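Local coordinates for proline dehydrogenase (Bradyrhizobium japonicum USDA 110, PDB 3HAZ), which probably oxidises proline to glutamate in two steps, using an FAD-dependent proline dehydrogenase and an NAD-dependent aldehyde dehydrogenase joined in one chain, at residues 189-201 and 441-455. Sequence-based numbering, arbitrary orientation.
Sequences KTRYSFDMLGEGA and RTYAPVGSHRDLLAY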
# COMPACT_ATOMS: atom_id res chain seq x y z
N LYS A 189 5.00 -56.38 40.95
CA LYS A 189 5.21 -56.05 39.55
C LYS A 189 5.40 -54.55 39.38
O LYS A 189 4.76 -53.75 40.07
CB LYS A 189 4.02 -56.52 38.71
N THR A 190 6.27 -54.17 38.45
CA THR A 190 6.46 -52.76 38.10
C THR A 190 5.21 -52.25 37.41
O THR A 190 4.67 -52.91 36.52
CB THR A 190 7.68 -52.55 37.17
OG1 THR A 190 8.88 -52.95 37.84
CG2 THR A 190 7.81 -51.10 36.76
N ARG A 191 4.73 -51.08 37.82
CA ARG A 191 3.54 -50.48 37.22
C ARG A 191 3.88 -49.74 35.93
O ARG A 191 3.02 -49.06 35.36
CB ARG A 191 2.85 -49.52 38.19
CG ARG A 191 2.12 -50.20 39.34
CD ARG A 191 1.01 -49.31 39.88
NE ARG A 191 -0.24 -49.48 39.14
CZ ARG A 191 -1.21 -50.32 39.49
NH1 ARG A 191 -1.08 -51.06 40.59
NH2 ARG A 191 -2.31 -50.42 38.76
N TYR A 192 5.12 -49.87 35.48
CA TYR A 192 5.58 -49.12 34.31
C TYR A 192 6.42 -49.96 33.36
O TYR A 192 7.17 -50.84 33.78
CB TYR A 192 6.38 -47.90 34.75
CG TYR A 192 5.68 -47.08 35.80
CD1 TYR A 192 4.55 -46.33 35.48
CD2 TYR A 192 6.13 -47.07 37.11
CE1 TYR A 192 3.89 -45.59 36.45
CE2 TYR A 192 5.47 -46.32 38.08
CZ TYR A 192 4.36 -45.58 37.74
OH TYR A 192 3.71 -44.84 38.70
N SER A 193 6.30 -49.68 32.07
CA SER A 193 7.21 -50.22 31.09
C SER A 193 8.37 -49.23 30.93
O SER A 193 8.28 -48.08 31.35
CB SER A 193 6.50 -50.46 29.76
OG SER A 193 5.43 -51.38 29.94
N PHE A 194 9.47 -49.69 30.33
CA PHE A 194 10.71 -48.93 30.32
C PHE A 194 10.96 -48.31 28.96
O PHE A 194 11.12 -49.02 27.96
CB PHE A 194 11.90 -49.82 30.68
CG PHE A 194 11.95 -50.26 32.13
CD1 PHE A 194 10.88 -50.02 32.99
CD2 PHE A 194 13.06 -50.95 32.62
CE1 PHE A 194 10.93 -50.45 34.33
CE2 PHE A 194 13.10 -51.38 33.95
CZ PHE A 194 12.04 -51.13 34.80
N ASP A 195 11.00 -46.99 28.92
CA ASP A 195 11.48 -46.26 27.77
C ASP A 195 12.96 -45.96 28.04
O ASP A 195 13.30 -45.01 28.74
CB ASP A 195 10.69 -44.97 27.59
CG ASP A 195 11.12 -44.16 26.37
OD1 ASP A 195 11.75 -44.74 25.46
OD2 ASP A 195 10.82 -42.95 26.33
N MET A 196 13.83 -46.81 27.51
CA MET A 196 15.26 -46.69 27.81
C MET A 196 15.88 -45.45 27.16
O MET A 196 15.66 -45.16 25.99
CB MET A 196 15.99 -47.97 27.37
CG MET A 196 15.34 -49.26 27.88
SD MET A 196 15.42 -49.46 29.68
CE MET A 196 17.18 -49.22 29.92
N LEU A 197 16.67 -44.73 27.94
CA LEU A 197 17.28 -43.47 27.47
C LEU A 197 18.16 -43.57 26.22
O LEU A 197 18.20 -42.65 25.40
CB LEU A 197 18.08 -42.84 28.61
CG LEU A 197 17.38 -41.76 29.42
CD1 LEU A 197 15.93 -42.11 29.64
CD2 LEU A 197 18.11 -41.54 30.75
N GLY A 198 18.89 -44.67 26.08
CA GLY A 198 19.93 -44.75 25.07
C GLY A 198 19.54 -44.51 23.62
O GLY A 198 18.48 -44.93 23.17
N GLU A 199 20.42 -43.81 22.90
CA GLU A 199 20.27 -43.65 21.45
C GLU A 199 21.62 -43.33 20.80
O GLU A 199 22.55 -42.84 21.46
CB GLU A 199 19.28 -42.53 21.14
CG GLU A 199 19.88 -41.14 21.22
CD GLU A 199 18.91 -40.05 20.78
OE1 GLU A 199 17.69 -40.23 20.96
OE2 GLU A 199 19.38 -39.02 20.25
N GLY A 200 21.74 -43.62 19.51
CA GLY A 200 22.92 -43.28 18.74
C GLY A 200 24.26 -43.58 19.38
O GLY A 200 24.98 -42.68 19.80
N ALA A 201 24.61 -44.86 19.47
CA ALA A 201 25.97 -45.21 19.84
C ALA A 201 26.95 -44.50 18.89
O ALA A 201 26.78 -44.54 17.67
CB ALA A 201 26.17 -46.71 19.77
N ARG A 441 -0.83 -48.46 28.78
CA ARG A 441 0.50 -48.75 29.26
C ARG A 441 1.21 -47.44 29.58
O ARG A 441 1.16 -46.49 28.80
CB ARG A 441 1.28 -49.51 28.18
CG ARG A 441 2.69 -49.92 28.58
CD ARG A 441 3.32 -50.76 27.47
NE ARG A 441 2.43 -51.84 27.06
CZ ARG A 441 2.51 -53.09 27.52
NH1 ARG A 441 3.45 -53.41 28.39
NH2 ARG A 441 1.64 -54.00 27.10
N THR A 442 1.88 -47.39 30.72
CA THR A 442 2.64 -46.21 31.10
C THR A 442 4.13 -46.53 31.06
O THR A 442 4.59 -47.50 31.68
CB THR A 442 2.22 -45.70 32.50
OG1 THR A 442 0.83 -45.38 32.48
CG2 THR A 442 3.00 -44.45 32.89
N TYR A 443 4.88 -45.75 30.28
CA TYR A 443 6.32 -45.94 30.19
C TYR A 443 7.04 -44.93 31.06
O TYR A 443 6.65 -43.76 31.12
CB TYR A 443 6.82 -45.76 28.76
CG TYR A 443 6.52 -46.88 27.79
CD1 TYR A 443 7.47 -47.85 27.49
CD2 TYR A 443 5.30 -46.93 27.11
CE1 TYR A 443 7.21 -48.85 26.57
CE2 TYR A 443 5.04 -47.93 26.18
CZ TYR A 443 5.99 -48.89 25.92
OH TYR A 443 5.72 -49.88 25.01
N ALA A 444 8.11 -45.39 31.69
CA ALA A 444 9.00 -44.51 32.44
C ALA A 444 10.34 -44.40 31.72
O ALA A 444 10.88 -45.41 31.25
CB ALA A 444 9.19 -45.04 33.87
N PRO A 445 10.87 -43.18 31.61
CA PRO A 445 12.22 -43.05 31.05
C PRO A 445 13.21 -43.64 32.03
O PRO A 445 13.17 -43.29 33.22
CB PRO A 445 12.41 -41.53 30.94
CG PRO A 445 11.01 -40.96 31.00
CD PRO A 445 10.27 -41.88 31.91
N VAL A 446 14.06 -44.54 31.56
CA VAL A 446 14.99 -45.25 32.44
C VAL A 446 16.38 -45.25 31.83
O VAL A 446 16.55 -45.70 30.71
CB VAL A 446 14.58 -46.73 32.62
CG1 VAL A 446 15.61 -47.47 33.48
CG2 VAL A 446 13.17 -46.85 33.20
N GLY A 447 17.37 -44.75 32.58
CA GLY A 447 18.74 -44.86 32.14
C GLY A 447 19.80 -44.13 32.94
O GLY A 447 19.56 -43.65 34.04
N SER A 448 21.00 -44.03 32.35
CA SER A 448 22.13 -43.35 32.98
C SER A 448 22.16 -41.85 32.69
O SER A 448 21.64 -41.39 31.68
CB SER A 448 23.44 -43.98 32.49
OG SER A 448 23.48 -45.35 32.86
N HIS A 449 22.79 -41.10 33.60
CA HIS A 449 22.96 -39.66 33.42
C HIS A 449 23.62 -39.29 32.08
O HIS A 449 23.30 -38.25 31.49
CB HIS A 449 23.78 -39.05 34.57
CG HIS A 449 23.09 -39.07 35.89
ND1 HIS A 449 23.73 -39.41 37.06
CD2 HIS A 449 21.81 -38.78 36.24
CE1 HIS A 449 22.88 -39.33 38.07
NE2 HIS A 449 21.71 -38.95 37.59
N ARG A 450 24.55 -40.11 31.62
CA ARG A 450 25.29 -39.80 30.40
C ARG A 450 24.39 -39.82 29.16
O ARG A 450 24.79 -39.36 28.10
CB ARG A 450 26.47 -40.75 30.22
CG ARG A 450 26.07 -42.20 29.99
CD ARG A 450 27.25 -43.13 30.21
NE ARG A 450 28.26 -43.00 29.16
CZ ARG A 450 29.44 -43.62 29.20
NH1 ARG A 450 29.75 -44.39 30.24
NH2 ARG A 450 30.32 -43.46 28.22
N ASP A 451 23.17 -40.33 29.32
CA ASP A 451 22.22 -40.41 28.21
C ASP A 451 21.02 -39.48 28.40
O ASP A 451 20.10 -39.46 27.57
CB ASP A 451 21.74 -41.84 28.03
CG ASP A 451 22.88 -42.78 27.73
OD1 ASP A 451 23.65 -42.47 26.81
OD2 ASP A 451 23.02 -43.81 28.42
N LEU A 452 21.03 -38.71 29.47
CA LEU A 452 19.90 -37.83 29.77
C LEU A 452 19.76 -36.64 28.80
O LEU A 452 18.68 -36.39 28.27
CB LEU A 452 19.99 -37.32 31.20
CG LEU A 452 18.90 -36.30 31.56
CD1 LEU A 452 17.51 -36.90 31.36
CD2 LEU A 452 19.10 -35.79 32.97
N LEU A 453 20.85 -35.89 28.60
CA LEU A 453 20.80 -34.66 27.80
C LEU A 453 20.17 -34.86 26.42
O LEU A 453 19.26 -34.13 26.03
CB LEU A 453 22.20 -34.07 27.62
CG LEU A 453 22.76 -33.01 28.57
CD1 LEU A 453 24.04 -32.42 27.96
CD2 LEU A 453 21.74 -31.92 28.85
N ALA A 454 20.68 -35.84 25.68
CA ALA A 454 20.16 -36.15 24.35
C ALA A 454 18.66 -36.40 24.38
O ALA A 454 17.93 -35.97 23.49
CB ALA A 454 20.90 -37.35 23.76
N TYR A 455 18.20 -37.08 25.42
CA TYR A 455 16.79 -37.40 25.58
C TYR A 455 15.96 -36.18 26.00
O TYR A 455 14.85 -35.97 25.50
CB TYR A 455 16.63 -38.53 26.60
CG TYR A 455 15.19 -38.93 26.87
CD1 TYR A 455 14.58 -39.94 26.14
CD2 TYR A 455 14.45 -38.30 27.86
CE1 TYR A 455 13.26 -40.32 26.39
CE2 TYR A 455 13.13 -38.66 28.12
CZ TYR A 455 12.55 -39.67 27.39
OH TYR A 455 11.24 -40.04 27.64
O HOH W 1 1.74 -49.51 32.59
O HOH W 2 20.09 -40.63 25.21
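Leu197 leaves the end of strand 193-196 and fills the angle between strand 441-448 and the 3-10 turn and helix that follow it. Its CB meets Asp451 CB at 3.8 Å, CG lies near Asp451 O, and the branches then part: CD2 packs on Gly447 CA and Ser448 O, while CD1 reaches Pro445 CB and sits over the centre of one face of the Tyr455 ring. Asp195 CG, anti to the backbone N (chi1 -179°), extends the carboxylate to Tyr455 OH, which donates to OD2 (3.2 Å) on the anti side, tilted 30° out of the carboxylate plane. A water bridges Leu197 O and Asp451 O. Behind this corner the strands run parallel, tied by five backbone bonds from Ser193 N to Thr442 O (2.8 Å) through to Leu197 N to Val446 O (2.9 Å). Phe194, Met196, Ala444 and Val446 share one face of the sheet; Val446 CG2 lies over the Phe194 ring, 4.0 Å from its centroid, and helix 204-223 packs on Phe194 and Met196. On the other face Ser193 CB sits over one face of the Tyr443 ring, toward its rim, in a CH-pi contact; that ring touches FAD and its OH bonds Arg341. Ser193 OG accepts a hydrogen bond from Arg441 NH1 (3.2 Å), lying in the guanidinium plane, and another from Gly235 N; the same NH1 bonds Arg233 O. Adjacent parallel strands from the two ends of the domain sequence, one contributing to the flavin pocket, are the closure of the proline dehydrogenase TIM barrel.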